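Local coordinates for protein lectin CEL-I, N-acetyl-D-galactosamine-specific C-type (Cucumaria echinata, PDB 4WQQ) that binds carbohydrates in a calcium-dependent manner as a C-type lectin, naturally specific for galactose and N-acetylgalactosamine and engineered here to recognise mannose, at residues A[12-17]-A[135-140]; A[71-76]-A[130-135]. The protein carries 3 engineered substitutions. One frame throughout, in Å; residues are numbered along the deposited sequence.

Interaction 1 of 2, residues A[12-17]-A[135-140]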
loop_
_atom_site.group_PDB
_atom_site.type_symbol
_atom_site.label_atom_id
_atom_site.label_comp_id
_atom_site.label_asym_id
_atom_site.label_seq_id
_atom_site.Cartn_x
_atom_site.Cartn_y
_atom_site.Cartn_z
ATOM N N GLY A 12 -8.581 -1.387 -9.924
ATOM C CA GLY A 12 -7.876 -2.680 -10.051
ATOM C C GLY A 12 -6.855 -2.991 -8.960
ATOM O O GLY A 12 -7.118 -2.696 -7.783
ATOM N N ASP A 13 -5.707 -3.581 -9.285
ATOM C CA ASP A 13 -4.730 -3.824 -8.248
ATOM C C ASP A 13 -3.743 -2.679 -8.128
ATOM O O ASP A 13 -2.577 -2.927 -7.805
ATOM C CB ASP A 13 -3.982 -5.155 -8.399
ATOM C CG ASP A 13 -4.898 -6.391 -8.112
ATOM O OD1 ASP A 13 -6.032 -6.229 -7.593
ATOM O OD2 ASP A 13 -4.446 -7.524 -8.381
ATOM N N HIS A 14 -4.211 -1.460 -8.364
ATOM C CA HIS A 14 -3.307 -0.283 -8.383
ATOM C C HIS A 14 -3.961 0.861 -7.658
ATOM O O HIS A 14 -5.173 0.803 -7.362
ATOM C CB HIS A 14 -2.904 0.176 -9.832
ATOM C CG HIS A 14 -2.106 -0.814 -10.582
ATOM N ND1 HIS A 14 -0.767 -1.036 -10.368
ATOM C CD2 HIS A 14 -2.456 -1.603 -11.624
ATOM C CE1 HIS A 14 -0.333 -1.970 -11.207
ATOM N NE2 HIS A 14 -1.361 -2.364 -11.947
ATOM N N CYS A 15 -3.151 1.864 -7.298
ATOM C CA CYS A 15 -3.605 3.119 -6.809
ATOM C C CYS A 15 -3.078 4.211 -7.703
ATOM O O CYS A 15 -2.022 4.037 -8.312
ATOM C CB CYS A 15 -3.177 3.401 -5.354
ATOM S SG CYS A 15 -3.542 2.074 -4.193
ATOM N N TYR A 16 -3.828 5.266 -7.819
ATOM C CA TYR A 16 -3.549 6.377 -8.722
ATOM C C TYR A 16 -3.679 7.716 -7.981
ATOM O O TYR A 16 -4.507 7.892 -7.054
ATOM C CB TYR A 16 -4.500 6.362 -9.977
ATOM C CG TYR A 16 -4.420 5.094 -10.774
ATOM C CD1 TYR A 16 -5.131 3.983 -10.384
ATOM C CD2 TYR A 16 -3.691 5.013 -11.915
ATOM C CE1 TYR A 16 -5.045 2.803 -11.093
ATOM C CE2 TYR A 16 -3.619 3.841 -12.668
ATOM C CZ TYR A 16 -4.290 2.734 -12.243
ATOM O OH TYR A 16 -4.272 1.515 -12.925
ATOM N N ARG A 17 -2.867 8.711 -8.364
ATOM C CA ARG A 17 -2.958 10.032 -7.831
ATOM C C ARG A 17 -2.629 11.074 -8.885
ATOM O O ARG A 17 -1.558 11.053 -9.484
ATOM C CB ARG A 17 -2.055 10.229 -6.628
ATOM C CG ARG A 17 -2.247 11.559 -5.907
ATOM C CD ARG A 17 -1.639 11.487 -4.520
ATOM N NE ARG A 17 -1.654 12.787 -3.884
ATOM C CZ ARG A 17 -1.074 13.073 -2.729
ATOM N NH1 ARG A 17 -0.410 12.139 -2.063
ATOM N NH2 ARG A 17 -1.143 14.332 -2.272
ATOM N N MET A 135 0.149 12.273 -13.531
ATOM C CA MET A 135 -0.534 11.267 -12.751
ATOM C C MET A 135 0.481 10.185 -12.326
ATOM O O MET A 135 1.237 9.655 -13.161
ATOM C CB MET A 135 -1.520 10.627 -13.699
ATOM C CG MET A 135 -2.249 9.411 -13.232
ATOM S SD MET A 135 -3.785 9.799 -12.437
ATOM C CE MET A 135 -4.786 10.841 -13.591
ATOM N N CYS A 136 0.408 9.799 -11.069
ATOM C CA CYS A 136 1.223 8.717 -10.570
ATOM C C CYS A 136 0.403 7.456 -10.320
ATOM O O CYS A 136 -0.832 7.519 -10.208
ATOM C CB CYS A 136 1.904 9.104 -9.271
ATOM S SG CYS A 136 2.762 10.718 -9.335
ATOM N N LYS A 137 1.100 6.349 -10.242
ATOM C CA LYS A 137 0.458 5.020 -10.096
ATOM C C LYS A 137 1.338 4.270 -9.152
ATOM O O LYS A 137 2.551 4.296 -9.304
ATOM C CB LYS A 137 0.414 4.354 -11.461
ATOM C CG LYS A 137 -0.046 2.932 -11.571
ATOM C CD LYS A 137 -0.128 2.520 -13.075
ATOM C CE LYS A 137 -0.235 1.010 -13.203
ATOM N NZ LYS A 137 -0.437 0.529 -14.589
ATOM N N LEU A 138 0.711 3.527 -8.228
ATOM C CA LEU A 138 1.391 2.533 -7.436
ATOM C C LEU A 138 1.339 1.147 -8.026
ATOM O O LEU A 138 0.274 0.693 -8.453
ATOM C CB LEU A 138 0.782 2.499 -6.064
ATOM C CG LEU A 138 0.808 3.823 -5.316
ATOM C CD1 LEU A 138 0.304 3.551 -3.946
ATOM C CD2 LEU A 138 2.162 4.558 -5.227
ATOM N N THR A 139 2.494 0.478 -7.996
ATOM C CA THR A 139 2.600 -0.919 -8.407
ATOM C C THR A 139 3.179 -1.705 -7.203
ATOM O O THR A 139 4.234 -1.383 -6.664
ATOM C CB THR A 139 3.496 -1.092 -9.669
ATOM O OG1 THR A 139 2.914 -0.345 -10.746
ATOM C CG2 THR A 139 3.609 -2.554 -10.109
ATOM N N PHE A 140 2.476 -2.772 -6.817
ATOM C CA PHE A 140 2.890 -3.640 -5.723
ATOM C C PHE A 140 3.692 -4.748 -6.260
ATOM O O PHE A 140 3.173 -5.738 -6.740
ATOM C CB PHE A 140 1.696 -4.069 -4.945
ATOM C CG PHE A 140 0.872 -2.885 -4.519
ATOM C CD1 PHE A 140 1.246 -2.114 -3.451
ATOM C CD2 PHE A 140 -0.269 -2.538 -5.209
ATOM C CE1 PHE A 140 0.488 -1.009 -3.101
ATOM C CE2 PHE A 140 -0.999 -1.412 -4.885
ATOM C CZ PHE A 140 -0.642 -0.643 -3.828
HETATM O O HOH W 1 0.141 -3.801 -8.451
#
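Met135 meets the opposing strand with its thioether: CG lies anti to the backbone N (chi1 172°), and the chain then bends at chi2 to bring SD 3.9 Å from Arg17 O, with Tyr16 CB a looser neighbour on the side covered by helix 52-65. Cys136 and Arg17 form a hydrogen-bonded antiparallel pair, joined by two backbone hydrogen bonds. Cys136 SG is joined to Cys32, while the Arg17 side chain leads away from the strand and packs against Asp7 and Trp8.

Lys137 runs fully extended beside Tyr16, both side chains pointing the same way, and its CD is 3.8 Å from Tyr16 CE2. Its CE then sits over the centre of the His14 imidazole, 3.5 Å from the centroid and 7° off the ring normal, a CH-pi contact. Glu54 gathers both polar ends, through a salt bridge to Lys137 NZ and a hydrogen bond to Tyr16 OH. Lys137 NZ is also 4.0 Å from His14 NE2, which may disfavour a second proton on the imidazole, although Glu54 offsets the lysine charge.

Leu138 N bonds to Cys15 O, but Leu138 O receives His14 ND1, 2.8 Å away and almost in the ring plane. The side chain thus supplies the donor to this carbonyl, whereas the buried Cys15 N has no modelled partner. Thr139 lies alongside the same imidazole. Phe140 turns its edge to the other segment: CD2 is 3.5 Å from Asp13 O and CZ 4.0 Å from Cys15 SG, while a water bridges Asp13 O and Phe140 N. Cys4 and Leu40 of the second subunit pack on Phe140 and Leu138 respectively.

Antiparallel pairing of the first long strand with the last is characteristic of the C-type lectin fold; the N-terminal hairpin of strands 9-11 and 14-23, with the Cys4-Cys15 disulfide within the chain, is that of the long form.

Interaction 2 of 2, residues A[71-76]-A[130-135]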
loop_
_atom_site.group_PDB
_atom_site.type_symbol
_atom_site.label_atom_id
_atom_site.label_comp_id
_atom_site.label_asym_id
_atom_site.label_seq_id
_atom_site.Cartn_x
_atom_site.Cartn_y
_atom_site.Cartn_z
ATOM N N GLN A 71 -2.426 18.849 -21.349
ATOM C CA GLN A 71 -2.065 17.482 -21.469
ATOM C C GLN A 71 -1.702 16.915 -20.104
ATOM O O GLN A 71 -1.577 17.639 -19.105
ATOM C CB GLN A 71 -0.877 17.317 -22.469
ATOM C CG GLN A 71 -1.203 17.638 -23.943
ATOM C CD GLN A 71 -1.244 19.114 -24.225
ATOM O OE1 GLN A 71 -0.332 19.892 -23.860
ATOM N NE2 GLN A 71 -2.307 19.548 -24.889
ATOM N N LEU A 72 -1.550 15.598 -20.104
ATOM C CA LEU A 72 -1.245 14.784 -18.929
ATOM C C LEU A 72 -0.049 13.897 -19.218
ATOM O O LEU A 72 -0.120 12.952 -20.004
ATOM C CB LEU A 72 -2.447 13.954 -18.528
ATOM C CG LEU A 72 -2.300 13.055 -17.263
ATOM C CD1 LEU A 72 -2.421 13.843 -15.985
ATOM C CD2 LEU A 72 -3.259 11.916 -17.234
ATOM N N TRP A 73 1.081 14.151 -18.549
ATOM C CA TRP A 73 2.206 13.179 -18.633
ATOM C C TRP A 73 1.879 11.796 -18.180
ATOM O O TRP A 73 1.244 11.597 -17.117
ATOM C CB TRP A 73 3.381 13.647 -17.791
ATOM C CG TRP A 73 4.029 14.964 -18.241
ATOM C CD1 TRP A 73 4.278 16.033 -17.466
ATOM C CD2 TRP A 73 4.592 15.275 -19.535
ATOM N NE1 TRP A 73 4.906 17.015 -18.172
ATOM C CE2 TRP A 73 5.114 16.598 -19.443
ATOM C CE3 TRP A 73 4.696 14.577 -20.772
ATOM C CZ2 TRP A 73 5.746 17.245 -20.546
ATOM C CZ3 TRP A 73 5.306 15.204 -21.840
ATOM C CH2 TRP A 73 5.831 16.566 -21.707
ATOM N N ILE A 74 2.355 10.850 -18.966
ATOM C CA ILE A 74 2.372 9.438 -18.607
ATOM C C ILE A 74 3.791 8.912 -18.693
ATOM O O ILE A 74 4.699 9.563 -19.272
ATOM C CB ILE A 74 1.364 8.599 -19.453
ATOM C CG1 ILE A 74 1.801 8.631 -20.938
ATOM C CG2 ILE A 74 -0.023 9.176 -19.301
ATOM C CD1 ILE A 74 0.859 7.950 -21.940
ATOM N N GLY A 75 4.008 7.697 -18.201
ATOM C CA GLY A 75 5.350 7.172 -18.078
ATOM C C GLY A 75 6.005 6.613 -19.335
ATOM O O GLY A 75 6.882 5.788 -19.237
ATOM N N LEU A 76 5.650 7.153 -20.487
ATOM C CA LEU A 76 6.047 6.586 -21.788
ATOM C C LEU A 76 7.114 7.467 -22.391
ATOM O O LEU A 76 6.972 8.696 -22.432
ATOM C CB LEU A 76 4.830 6.520 -22.748
ATOM C CG LEU A 76 4.960 5.678 -24.022
ATOM C CD1 LEU A 76 4.931 4.224 -23.720
ATOM C CD2 LEU A 76 3.864 6.016 -24.993
ATOM N N ALA A 130 8.435 20.936 -22.810
ATOM C CA ALA A 130 7.005 21.032 -22.664
ATOM C C ALA A 130 6.587 20.810 -21.223
ATOM O O ALA A 130 7.332 20.237 -20.407
ATOM C CB ALA A 130 6.367 20.001 -23.580
ATOM N N GLN A 131 5.432 21.346 -20.888
ATOM C CA GLN A 131 4.907 21.153 -19.559
ATOM C C GLN A 131 3.478 20.613 -19.646
ATOM O O GLN A 131 2.781 20.868 -20.609
ATOM C CB GLN A 131 4.967 22.451 -18.735
ATOM C CG GLN A 131 6.408 22.954 -18.594
ATOM C CD GLN A 131 6.763 23.747 -17.356
ATOM O OE1 GLN A 131 7.858 24.343 -17.293
ATOM N NE2 GLN A 131 5.908 23.790 -16.396
ATOM N N ALA A 132 3.069 19.871 -18.609
ATOM C CA ALA A 132 1.820 19.196 -18.526
ATOM C C ALA A 132 1.541 18.854 -17.088
ATOM O O ALA A 132 2.445 18.945 -16.261
ATOM C CB ALA A 132 1.758 17.929 -19.385
ATOM N N LYS A 133 0.286 18.431 -16.832
ATOM C CA LYS A 133 -0.129 17.908 -15.530
ATOM C C LYS A 133 0.437 16.479 -15.422
ATOM O O LYS A 133 1.015 16.012 -16.402
ATOM C CB LYS A 133 -1.635 17.950 -15.370
ATOM C CG LYS A 133 -2.233 19.289 -15.718
ATOM C CD LYS A 133 -1.768 20.424 -14.827
ATOM C CE LYS A 133 -2.412 21.778 -15.298
ATOM N NZ LYS A 133 -3.896 21.746 -15.157
ATOM N N TYR A 134 0.309 15.803 -14.286
ATOM C CA TYR A 134 0.810 14.429 -14.232
ATOM C C TYR A 134 0.005 13.549 -13.295
ATOM O O TYR A 134 -0.703 14.003 -12.451
ATOM C CB TYR A 134 2.314 14.383 -13.948
ATOM C CG TYR A 134 2.715 14.902 -12.596
ATOM C CD1 TYR A 134 2.884 16.246 -12.367
ATOM C CD2 TYR A 134 3.004 14.000 -11.532
ATOM C CE1 TYR A 134 3.298 16.681 -11.136
ATOM C CE2 TYR A 134 3.393 14.424 -10.312
ATOM C CZ TYR A 134 3.535 15.764 -10.089
ATOM O OH TYR A 134 3.950 16.270 -8.850
ATOM N N MET A 135 0.149 12.273 -13.531
ATOM C CA MET A 135 -0.534 11.267 -12.751
ATOM C C MET A 135 0.481 10.185 -12.326
ATOM O O MET A 135 1.237 9.655 -13.161
ATOM C CB MET A 135 -1.520 10.627 -13.699
ATOM C CG MET A 135 -2.249 9.411 -13.232
ATOM S SD MET A 135 -3.785 9.799 -12.437
ATOM C CE MET A 135 -4.786 10.841 -13.591
HETATM O O HOH W 2 2.469 19.560 -23.124
HETATM O O HOH W 3 -0.431 20.933 -20.622
#
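Trp73 receives the methyl of Ala132 on one face of its indole, CB lying 3.5 Å from the centroid of the five-membered ring and 11° off its normal, a CH-pi contact. At the edge, Ala130 O lies in the ring plane, 3.4 Å from Trp73 CZ2, and Tyr134 CB also comes up near that plane. The indole N-H bonds to Thr23 O, and Trp25 meets the ring edge-to-face. Leu72 has CG anti to its backbone N (chi1 -178°); its CD1 is wedged 3.6 Å from Tyr134 C and 4.0 Å from Met135 CB.

Two backbone bonds tie the parallel strands, Lys133 N to Gln71 O (3.0 Å) and Trp73 N to Lys133 O (2.8 Å). The strand axes are 46° apart, and the ladder fails further on: Trp73 O and Met135 N, 3.8 Å apart, are buried without a partner. Toward the start of both segments, two waters link Gln71 to Gln131 O, one through OE1 and the other through the backbone N.

This short parallel join attaches strand 71-77, which pairs with 112-116, to the C-terminal strand, as in the mixed sheet of C-type lectin domains.

How the interactions relate
Interactions 1 and 2 occupy successive parts of strand 132-140 and share Met135; their centres are 15 Å apart. The strand begins parallel to 71-77 and finishes antiparallel to 14-23. Along the chain, interaction 2 is nested within the loop that interaction 1 closes. Their surroundings differ. Interaction 1 lies away from the sugar and calcium sites, at the end of the domain where the second subunit packs. Interaction 2 is buried, yet reaches the binding end: the Gln71 side chain is about 5 Å from those of Arg116 and Asn124, both in the mannose pocket, and the Ala130 side chain about 7 Å from the mannose itself.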